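Long-range contacts in N-acyl-D-glutamate deacylase (Bordetella bronchiseptica, PDB 3GIQ), which hydrolyses N-acyl-D-glutamates, releasing free D-glutamate and a carboxylic acid in a zinc-containing active site: residues G67-M72 with G366-A371; D280-P285 with R372-L377; T289-E294 with A337-I342. All coordinates share one frame; numbering follows the deposited sequence.

Contact 1. Residues G67-M72 with G366-A371. With ZN (zinc ion), chain E.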
loop_
_atom_site.group_PDB
_atom_site.type_symbol
_atom_site.label_atom_id
_atom_site.label_comp_id
_atom_site.label_asym_id
_atom_site.label_seq_id
_atom_site.Cartn_x
_atom_site.Cartn_y
_atom_site.Cartn_z
ATOM N N GLY A 67 -0.051 1.900 -0.707
ATOM C CA GLY A 67 -0.897 2.643 -1.614
ATOM C C GLY A 67 -0.110 3.608 -2.486
ATOM O O GLY A 67 1.014 3.997 -2.154
ATOM N N HIS A 68 -0.698 3.964 -3.623
ATOM C CA HIS A 68 -0.108 4.920 -4.558
ATOM C C HIS A 68 -1.205 5.932 -4.877
ATOM O O HIS A 68 -1.251 6.504 -5.967
ATOM C CB HIS A 68 0.354 4.219 -5.845
ATOM C CG HIS A 68 1.662 3.503 -5.708
ATOM N ND1 HIS A 68 2.832 4.150 -5.371
ATOM C CD2 HIS A 68 1.981 2.194 -5.846
ATOM C CE1 HIS A 68 3.816 3.269 -5.307
ATOM N NE2 HIS A 68 3.326 2.076 -5.590
ATOM N N ASP A 69 -2.078 6.152 -3.898
ATOM C CA ASP A 69 -3.214 7.066 -4.036
ATOM C C ASP A 69 -2.882 8.504 -3.622
ATOM O O ASP A 69 -3.782 9.306 -3.376
ATOM C CB ASP A 69 -4.371 6.550 -3.175
ATOM C CG ASP A 69 -4.520 5.038 -3.249
ATOM O OD1 ASP A 69 -5.167 4.539 -4.193
ATOM O OD2 ASP A 69 -3.965 4.349 -2.368
ATOM N N ASP A 70 -1.594 8.826 -3.556
ATOM C CA ASP A 70 -1.133 10.158 -3.147
ATOM C C ASP A 70 -1.957 11.349 -3.641
ATOM O O ASP A 70 -2.313 12.237 -2.859
ATOM C CB ASP A 70 0.314 10.380 -3.599
ATOM C CG ASP A 70 1.258 9.318 -3.087
ATOM O OD1 ASP A 70 2.234 9.682 -2.395
ATOM O OD2 ASP A 70 1.031 8.125 -3.382
ATOM N N LEU A 71 -2.249 11.364 -4.938
ATOM C CA LEU A 71 -2.975 12.471 -5.561
ATOM C C LEU A 71 -4.472 12.256 -5.750
ATOM O O LEU A 71 -5.178 13.159 -6.212
ATOM C CB LEU A 71 -2.345 12.779 -6.924
ATOM C CG LEU A 71 -0.819 12.925 -6.938
ATOM C CD1 LEU A 71 -0.330 13.154 -8.364
ATOM C CD2 LEU A 71 -0.407 14.074 -6.034
ATOM N N MET A 72 -4.959 11.072 -5.400
ATOM C CA MET A 72 -6.374 10.762 -5.567
ATOM C C MET A 72 -7.310 11.506 -4.617
ATOM O O MET A 72 -8.495 11.664 -4.906
ATOM C CB MET A 72 -6.595 9.256 -5.427
ATOM C CG MET A 72 -5.869 8.432 -6.481
ATOM S SD MET A 72 -6.392 8.846 -8.164
ATOM C CE MET A 72 -5.007 9.814 -8.717
ATOM N N GLY A 366 -2.538 -0.756 -5.495
ATOM C CA GLY A 366 -3.423 -0.347 -6.567
ATOM C C GLY A 366 -2.867 0.867 -7.294
ATOM O O GLY A 366 -2.251 1.735 -6.679
ATOM N N LEU A 367 -3.067 0.914 -8.608
ATOM C CA LEU A 367 -2.612 2.037 -9.429
ATOM C C LEU A 367 -3.900 2.664 -9.951
ATOM O O LEU A 367 -4.351 2.374 -11.063
ATOM C CB LEU A 367 -1.729 1.526 -10.572
ATOM C CG LEU A 367 -0.483 0.775 -10.084
ATOM C CD1 LEU A 367 0.358 0.323 -11.262
ATOM C CD2 LEU A 367 0.332 1.683 -9.170
ATOM N N PRO A 368 -4.507 3.542 -9.139
ATOM C CA PRO A 368 -5.760 4.253 -9.409
ATOM C C PRO A 368 -5.855 5.140 -10.644
ATOM O O PRO A 368 -6.957 5.502 -11.053
ATOM C CB PRO A 368 -5.994 5.027 -8.112
ATOM C CG PRO A 368 -4.610 5.385 -7.700
ATOM C CD PRO A 368 -3.858 4.081 -7.926
ATOM N N ASN A 369 -4.720 5.482 -11.244
ATOM C CA ASN A 369 -4.727 6.340 -12.429
ATOM C C ASN A 369 -4.776 5.539 -13.734
ATOM O O ASN A 369 -5.098 6.083 -14.793
ATOM C CB ASN A 369 -3.482 7.236 -12.430
ATOM C CG ASN A 369 -3.622 8.429 -13.362
ATOM O OD1 ASN A 369 -2.701 8.758 -14.109
ATOM N ND2 ASN A 369 -4.774 9.088 -13.312
ATOM N N ASP A 370 -4.457 4.250 -13.653
ATOM C CA ASP A 370 -4.445 3.366 -14.822
ATOM C C ASP A 370 -5.796 3.237 -15.522
ATOM O O ASP A 370 -6.830 3.123 -14.874
ATOM C CB ASP A 370 -3.970 1.968 -14.415
ATOM C CG ASP A 370 -2.488 1.914 -14.109
ATOM O OD1 ASP A 370 -1.856 2.981 -13.924
ATOM O OD2 ASP A 370 -1.954 0.788 -14.042
ATOM N N ALA A 371 -5.777 3.239 -16.852
ATOM C CA ALA A 371 -7.000 3.106 -17.643
ATOM C C ALA A 371 -7.628 1.722 -17.452
ATOM O O ALA A 371 -8.846 1.587 -17.326
ATOM C CB ALA A 371 -6.692 3.343 -19.121
HETATM ZN ZN ZN E . 4.360 0.426 -5.210
HETATM O O HOH W 1 -3.004 2.361 -4.365
#
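Met72 and Pro368 make the tight end of this contact: Met72 CG meets Pro368 CG at 3.5 Å, and Met72 SD lies 3.8 Å from Pro368 CB. Met72 reaches the ring by folding, with CG anti to the carbonyl carbon (chi1 -62°) and the chain bent again at chi2 and chi3. Pro368 CG also meets the carboxylate of Asp69, which crosses the proline at about a right angle with OD1 3.7 Å away; this acid is held by a salt bridge to Lys82 and a hydrogen bond from Trp81. His68 and Leu367 run side by side in the same direction, Leu367 CD2 lying 3.7 Å from His68 CD2. The fit is looser between His68 and Gly366, where a water accepts a hydrogen bond from His68 N (2.9 Å) and also meets Gly366 O, with a weaker link to Asp69 OD2. Toward solvent the contact thins out at the partly exposed Asn369. His68 NE2 binds the zinc ion at 2.0 Å, together with His66, Cys95 and a phosphoryl oxygen of the bound phosphonamidate. His66 and His68 form the His-X-His motif that follows the first barrel strand of amidohydrolases, here brought against the loop after strand 360-362.

Contact 2. Residues D280-P285 with R372-L377. With G01 (N-[(R)-hydroxy(methyl)phosphoryl]-D-glutamic acid), chain C.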
loop_
_atom_site.group_PDB
_atom_site.type_symbol
_atom_site.label_atom_id
_atom_site.label_comp_id
_atom_site.label_asym_id
_atom_site.label_seq_id
_atom_site.Cartn_x
_atom_site.Cartn_y
_atom_site.Cartn_z
ATOM N N ASP A 280 5.207 -6.813 2.883
ATOM C CA ASP A 280 3.821 -6.850 2.458
ATOM C C ASP A 280 3.716 -7.446 1.068
ATOM O O ASP A 280 4.700 -7.511 0.328
ATOM C CB ASP A 280 3.192 -5.443 2.493
ATOM C CG ASP A 280 3.969 -4.420 1.676
ATOM O OD1 ASP A 280 3.906 -4.465 0.428
ATOM O OD2 ASP A 280 4.647 -3.564 2.290
ATOM N N ILE A 281 2.520 -7.916 0.736
ATOM C CA ILE A 281 2.254 -8.498 -0.570
ATOM C C ILE A 281 0.822 -8.195 -0.962
ATOM O O ILE A 281 0.008 -7.797 -0.125
ATOM C CB ILE A 281 2.406 -10.058 -0.567
ATOM C CG1 ILE A 281 1.445 -10.703 0.445
ATOM C CG2 ILE A 281 3.831 -10.447 -0.233
ATOM C CD1 ILE A 281 0.032 -10.968 -0.076
ATOM N N TYR A 282 0.538 -8.348 -2.251
ATOM C CA TYR A 282 -0.817 -8.227 -2.764
ATOM C C TYR A 282 -1.016 -9.682 -3.198
ATOM O O TYR A 282 -0.074 -10.336 -3.654
ATOM C CB TYR A 282 -0.912 -7.236 -3.932
ATOM C CG TYR A 282 0.197 -7.315 -4.947
ATOM C CD1 TYR A 282 0.169 -8.263 -5.973
ATOM C CD2 TYR A 282 1.266 -6.422 -4.898
ATOM C CE1 TYR A 282 1.177 -8.311 -6.930
ATOM C CE2 TYR A 282 2.282 -6.463 -5.848
ATOM C CZ TYR A 282 2.229 -7.408 -6.861
ATOM O OH TYR A 282 3.223 -7.447 -7.805
ATOM N N PRO A 283 -2.233 -10.217 -3.038
ATOM C CA PRO A 283 -2.545 -11.609 -3.387
ATOM C C PRO A 283 -2.715 -11.995 -4.857
ATOM O O PRO A 283 -3.734 -12.574 -5.226
ATOM C CB PRO A 283 -3.803 -11.869 -2.571
ATOM C CG PRO A 283 -4.526 -10.557 -2.697
ATOM C CD PRO A 283 -3.420 -9.526 -2.502
ATOM N N TYR A 284 -1.709 -11.704 -5.678
ATOM C CA TYR A 284 -1.759 -12.023 -7.109
ATOM C C TYR A 284 -0.372 -12.380 -7.639
ATOM O O TYR A 284 0.641 -11.886 -7.130
ATOM C CB TYR A 284 -2.281 -10.827 -7.902
ATOM C CG TYR A 284 -3.625 -10.301 -7.454
ATOM C CD1 TYR A 284 -4.801 -10.651 -8.129
ATOM C CD2 TYR A 284 -3.718 -9.419 -6.382
ATOM C CE1 TYR A 284 -6.036 -10.117 -7.740
ATOM C CE2 TYR A 284 -4.937 -8.888 -5.985
ATOM C CZ TYR A 284 -6.091 -9.234 -6.666
ATOM O OH TYR A 284 -7.287 -8.672 -6.274
ATOM N N PRO A 285 -0.309 -13.237 -8.677
ATOM C CA PRO A 285 0.943 -13.680 -9.298
ATOM C C PRO A 285 1.380 -12.806 -10.472
ATOM O O PRO A 285 2.242 -13.190 -11.256
ATOM C CB PRO A 285 0.616 -15.099 -9.733
ATOM C CG PRO A 285 -0.792 -14.942 -10.221
ATOM C CD PRO A 285 -1.441 -14.051 -9.163
ATOM N N ARG A 372 -6.790 0.693 -17.454
ATOM C CA ARG A 372 -7.245 -0.683 -17.262
ATOM C C ARG A 372 -6.282 -1.264 -16.235
ATOM O O ARG A 372 -5.339 -1.983 -16.574
ATOM C CB ARG A 372 -7.167 -1.470 -18.573
ATOM C CG ARG A 372 -7.730 -2.886 -18.482
ATOM C CD ARG A 372 -9.210 -2.871 -18.123
ATOM N NE ARG A 372 -10.015 -2.225 -19.155
ATOM C CZ ARG A 372 -10.264 -2.755 -20.348
ATOM N NH1 ARG A 372 -9.775 -3.948 -20.664
ATOM N NH2 ARG A 372 -10.999 -2.089 -21.231
ATOM N N PRO A 373 -6.519 -0.956 -14.952
ATOM C CA PRO A 373 -5.682 -1.414 -13.844
ATOM C C PRO A 373 -5.678 -2.890 -13.509
ATOM O O PRO A 373 -6.536 -3.662 -13.937
ATOM C CB PRO A 373 -6.196 -0.591 -12.672
ATOM C CG PRO A 373 -7.672 -0.554 -12.951
ATOM C CD PRO A 373 -7.707 -0.240 -14.445
ATOM N N HIS A 374 -4.673 -3.255 -12.725
ATOM C CA HIS A 374 -4.514 -4.601 -12.213
ATOM C C HIS A 374 -5.650 -4.666 -11.185
ATOM O O HIS A 374 -5.853 -3.717 -10.428
ATOM C CB HIS A 374 -3.140 -4.702 -11.544
ATOM C CG HIS A 374 -2.878 -6.013 -10.878
ATOM N ND1 HIS A 374 -1.703 -6.711 -11.053
ATOM C CD2 HIS A 374 -3.619 -6.733 -10.005
ATOM C CE1 HIS A 374 -1.732 -7.806 -10.316
ATOM N NE2 HIS A 374 -2.884 -7.843 -9.671
ATOM N N PRO A 375 -6.411 -5.773 -11.153
ATOM C CA PRO A 375 -7.532 -5.929 -10.217
ATOM C C PRO A 375 -7.237 -5.756 -8.728
ATOM O O PRO A 375 -8.158 -5.560 -7.937
ATOM C CB PRO A 375 -8.063 -7.324 -10.544
ATOM C CG PRO A 375 -6.835 -8.044 -11.022
ATOM C CD PRO A 375 -6.202 -7.013 -11.921
ATOM N N ARG A 376 -5.965 -5.825 -8.349
ATOM C CA ARG A 376 -5.583 -5.665 -6.947
ATOM C C ARG A 376 -6.066 -4.317 -6.420
ATOM O O ARG A 376 -6.222 -4.130 -5.214
ATOM C CB ARG A 376 -4.064 -5.764 -6.797
ATOM C CG ARG A 376 -3.301 -4.626 -7.451
ATOM C CD ARG A 376 -1.827 -4.965 -7.567
ATOM N NE ARG A 376 -1.040 -3.842 -8.065
ATOM C CZ ARG A 376 0.205 -3.952 -8.515
ATOM N NH1 ARG A 376 0.804 -5.138 -8.537
ATOM N NH2 ARG A 376 0.859 -2.878 -8.924
ATOM N N LEU A 377 -6.300 -3.380 -7.333
ATOM C CA LEU A 377 -6.778 -2.053 -6.965
ATOM C C LEU A 377 -8.105 -2.145 -6.215
ATOM O O LEU A 377 -8.345 -1.404 -5.256
ATOM C CB LEU A 377 -6.969 -1.202 -8.224
ATOM C CG LEU A 377 -7.553 0.210 -8.054
ATOM C CD1 LEU A 377 -6.600 1.075 -7.240
ATOM C CD2 LEU A 377 -7.782 0.823 -9.427
HETATM C CD G01 C . 7.941 -5.293 -11.275
HETATM C CG G01 C . 7.259 -5.048 -9.929
HETATM C CB G01 C . 6.337 -3.824 -10.025
HETATM C CA G01 C . 5.493 -3.396 -8.794
HETATM C C G01 C . 4.510 -4.536 -8.442
HETATM C C6 G01 C . 4.439 0.598 -8.982
HETATM P P G01 C . 5.154 -0.794 -8.123
HETATM O OPA G01 C . 4.439 -0.888 -6.708
HETATM O OPB G01 C . 6.613 -0.580 -7.966
HETATM N N G01 C . 4.736 -2.126 -8.964
HETATM O O G01 C . 3.400 -4.573 -9.005
HETATM O OXT G01 C . 4.906 -5.361 -7.595
HETATM O OE1 G01 C . 7.245 -5.807 -12.180
HETATM O OE2 G01 C . 9.133 -4.948 -11.362
#
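The Tyr282 ring carries the guanidinium of Arg376 over one face and a carboxylate oxygen of the bound phosphonamidate ligand, OXT, at its edge. Arg376 CZ sits 4.4 Å from the Tyr282 ring centroid, 18° off the normal, a cation-pi contact; Arg376 CD adds a CH-pi contact at 4.2 Å from the same centroid. The two planes are tilted 52° apart, with NH1 nearest the rim. Tyr284 receives the edge of the His374 imidazole on one face, a T-shaped pair with centroids 4.9 Å apart, while Arg376 CD covers a face of His374. Arg376 CB also packs 3.3 Å from Tyr284 CE2. Beyond CG the arginine chain is extended to NE, which brings its end to the ligand carboxylate. There Arg376 NH1 donates to ligand O at 2.7 Å, near the guanidinium plane, and NH2 adds a weak bond to the same atom. Tyr282 OH donates to the other oxygen, OXT, also at 2.7 Å. Both oxygens of this carboxylate are thus gripped, consistent with recognition of the D-glutamate moiety. Segment 280-285 leaves strand 277-281, where Ile281 packs on helix 348-356 and bonds through its backbone to Met361 of strand 360-362; Pro283 rests on Val384 and Tyr388 of helix 376-391, the helix that Arg376 itself enters.

Contact 3. Residues T289-E294 with A337-I342. With G01 (N-[(R)-hydroxy(methyl)phosphoryl]-D-glutamic acid), chain C.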
loop_
_atom_site.group_PDB
_atom_site.type_symbol
_atom_site.label_atom_id
_atom_site.label_comp_id
_atom_site.label_asym_id
_atom_site.label_seq_id
_atom_site.Cartn_x
_atom_site.Cartn_y
_atom_site.Cartn_z
ATOM N N THR A 289 3.338 -2.075 -13.255
ATOM C CA THR A 289 4.079 -0.830 -13.130
ATOM C C THR A 289 4.222 -0.261 -14.536
ATOM O O THR A 289 3.408 -0.559 -15.413
ATOM C CB THR A 289 5.474 -1.074 -12.493
ATOM O OG1 THR A 289 6.126 0.184 -12.273
ATOM C CG2 THR A 289 6.341 -1.946 -13.393
ATOM N N ILE A 290 5.243 0.557 -14.758
ATOM C CA ILE A 290 5.460 1.135 -16.081
ATOM C C ILE A 290 5.831 0.035 -17.081
ATOM O O ILE A 290 6.325 -1.022 -16.686
ATOM C CB ILE A 290 6.602 2.181 -16.053
ATOM C CG1 ILE A 290 7.888 1.537 -15.530
ATOM C CG2 ILE A 290 6.209 3.359 -15.172
ATOM C CD1 ILE A 290 9.104 2.443 -15.589
ATOM N N LEU A 291 5.575 0.274 -18.367
ATOM C CA LEU A 291 5.928 -0.696 -19.399
ATOM C C LEU A 291 7.435 -0.604 -19.603
ATOM O O LEU A 291 7.973 0.479 -19.844
ATOM C CB LEU A 291 5.202 -0.392 -20.720
ATOM C CG LEU A 291 5.605 -1.247 -21.935
ATOM C CD1 LEU A 291 5.358 -2.725 -21.643
ATOM C CD2 LEU A 291 4.807 -0.811 -23.163
ATOM N N ILE A 292 8.107 -1.744 -19.492
ATOM C CA ILE A 292 9.556 -1.822 -19.644
ATOM C C ILE A 292 9.872 -2.654 -20.884
ATOM O O ILE A 292 9.772 -3.876 -20.860
ATOM C CB ILE A 292 10.182 -2.483 -18.399
ATOM C CG1 ILE A 292 9.851 -1.650 -17.156
ATOM C CG2 ILE A 292 11.690 -2.622 -18.576
ATOM C CD1 ILE A 292 10.149 -2.352 -15.837
ATOM N N PRO A 293 10.259 -1.995 -21.990
ATOM C CA PRO A 293 10.583 -2.672 -23.250
ATOM C C PRO A 293 11.565 -3.833 -23.128
ATOM O O PRO A 293 11.454 -4.819 -23.855
ATOM C CB PRO A 293 11.134 -1.540 -24.116
ATOM C CG PRO A 293 10.371 -0.355 -23.628
ATOM C CD PRO A 293 10.428 -0.538 -22.129
ATOM N N GLU A 294 12.523 -3.712 -22.216
ATOM C CA GLU A 294 13.527 -4.753 -22.013
ATOM C C GLU A 294 12.910 -6.087 -21.599
ATOM O O GLU A 294 13.566 -7.127 -21.667
ATOM C CB GLU A 294 14.538 -4.319 -20.945
ATOM C CG GLU A 294 15.396 -3.112 -21.309
ATOM C CD GLU A 294 14.588 -1.842 -21.491
ATOM O OE1 GLU A 294 13.728 -1.553 -20.634
ATOM O OE2 GLU A 294 14.823 -1.127 -22.489
ATOM N N ALA A 337 5.179 3.768 -25.400
ATOM C CA ALA A 337 5.673 4.646 -24.339
ATOM C C ALA A 337 5.249 6.110 -24.473
ATOM O O ALA A 337 5.190 6.656 -25.575
ATOM C CB ALA A 337 7.196 4.553 -24.266
ATOM N N PRO A 338 4.924 6.759 -23.341
ATOM C CA PRO A 338 4.921 6.169 -21.997
ATOM C C PRO A 338 3.679 5.309 -21.800
ATOM O O PRO A 338 2.592 5.659 -22.262
ATOM C CB PRO A 338 4.927 7.392 -21.085
ATOM C CG PRO A 338 4.144 8.380 -21.868
ATOM C CD PRO A 338 4.698 8.213 -23.266
ATOM N N ALA A 339 3.838 4.187 -21.108
ATOM C CA ALA A 339 2.723 3.282 -20.880
ATOM C C ALA A 339 2.938 2.458 -19.617
ATOM O O ALA A 339 3.990 2.537 -18.984
ATOM C CB ALA A 339 2.558 2.352 -22.089
ATOM N N GLY A 340 1.923 1.679 -19.259
ATOM C CA GLY A 340 2.006 0.829 -18.084
ATOM C C GLY A 340 1.607 -0.581 -18.478
ATOM O O GLY A 340 0.989 -0.782 -19.530
ATOM N N ALA A 341 1.942 -1.563 -17.647
ATOM C CA ALA A 341 1.600 -2.940 -17.965
ATOM C C ALA A 341 1.495 -3.852 -16.755
ATOM O O ALA A 341 1.851 -3.477 -15.632
ATOM C CB ALA A 341 2.621 -3.510 -18.933
ATOM N N ILE A 342 0.998 -5.058 -17.010
ATOM C CA ILE A 342 0.864 -6.096 -15.992
ATOM C C ILE A 342 1.802 -7.212 -16.445
ATOM O O ILE A 342 1.836 -7.560 -17.627
ATOM C CB ILE A 342 -0.582 -6.636 -15.919
ATOM C CG1 ILE A 342 -1.506 -5.557 -15.356
ATOM C CG2 ILE A 342 -0.626 -7.905 -15.071
ATOM C CD1 ILE A 342 -2.985 -5.883 -15.496
HETATM C CD G01 C . 7.941 -5.293 -11.275
HETATM C CG G01 C . 7.259 -5.048 -9.929
HETATM C CB G01 C . 6.337 -3.824 -10.025
HETATM C CA G01 C . 5.493 -3.396 -8.794
HETATM C C G01 C . 4.510 -4.536 -8.442
HETATM C C6 G01 C . 4.439 0.598 -8.982
HETATM P P G01 C . 5.154 -0.794 -8.123
HETATM O OPA G01 C . 4.439 -0.888 -6.708
HETATM O OPB G01 C . 6.613 -0.580 -7.966
HETATM N N G01 C . 4.736 -2.126 -8.964
HETATM O O G01 C . 3.400 -4.573 -9.005
HETATM O OXT G01 C . 4.906 -5.361 -7.595
HETATM O OE1 G01 C . 7.245 -5.807 -12.180
HETATM O OE2 G01 C . 9.133 -4.948 -11.362
HETATM O O HOH W 2 6.637 3.004 -21.159
#
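Thr289 and Ala341 form an antiparallel hydrogen-bonded pair, Thr289 N to Ala341 O at 3.1 Å and Ala341 N to Thr289 O at 2.9 Å, followed by the non-hydrogen-bonded pair of Ile290 with Gly340 and a third bond, Leu291 N to Ala339 O, at 2.8 Å.

Leu291 carries most of the side-chain packing. With CG anti to the backbone N (chi1 173°), its two methyls spread over alternate residues of the facing strand, CD1 3.9 Å from Ala341 CB and CD2 4.0 Å from Ala339 CB, so one leucine touches both alanine methyls. Thr289 turns to the ligand instead. Its OG1 is 3.7 Å from the methyl carbon C6 on phosphorus, and is hydrogen-bonded to Tyr190, which also bonds to the ligand. This strand end therefore forms part of the pocket wall.

The donors of the Thr289-Ala341 pair approach their carbonyls almost end on, whereas Leu291 N stands above the plane of the Ala339 carbonyl, 44° out of it, where the first strand turns off its course. At Gly340, which has no side chain, the backbones come very close: Ile290 CA and Gly340 CA are 4.0 Å apart. Past the strand end a water takes the N-H of Ala339 at 3.0 Å and also lies beside Leu291 O, filling in between the parting chains.

Strand 339-344 is the middle of a three-stranded antiparallel sheet, with 286-290 along one edge and 303-307 along the other; Gly340 bonds through its backbone to Thr305 and Trp306. Leu291 also touches Ile304 of strand 303-307 and reaches beyond the sheet to Ala333 and Leu336 of helix 329-336, which leads into the central strand.

From the N terminus, segment 67-72 opens the loop that contact 1 closes at 366-371, with 293 residues between. Segment 280-285 starts within that loop, but its partner 372-377 lies just beyond it, so contacts 1 and 2 cross. Contact 3, closing 42 residues from 289-294 to 337-342, is nested inside both. Leu377 packs on Gly366 to join contacts 1 and 2, and Ile342 touches His374 to join 2 and 3. Together they tie the barrel loops after strands 57-64, 277-281 and 360-362 to the small sheet beside the active site; contacts 2 and 3 share the bound ligand.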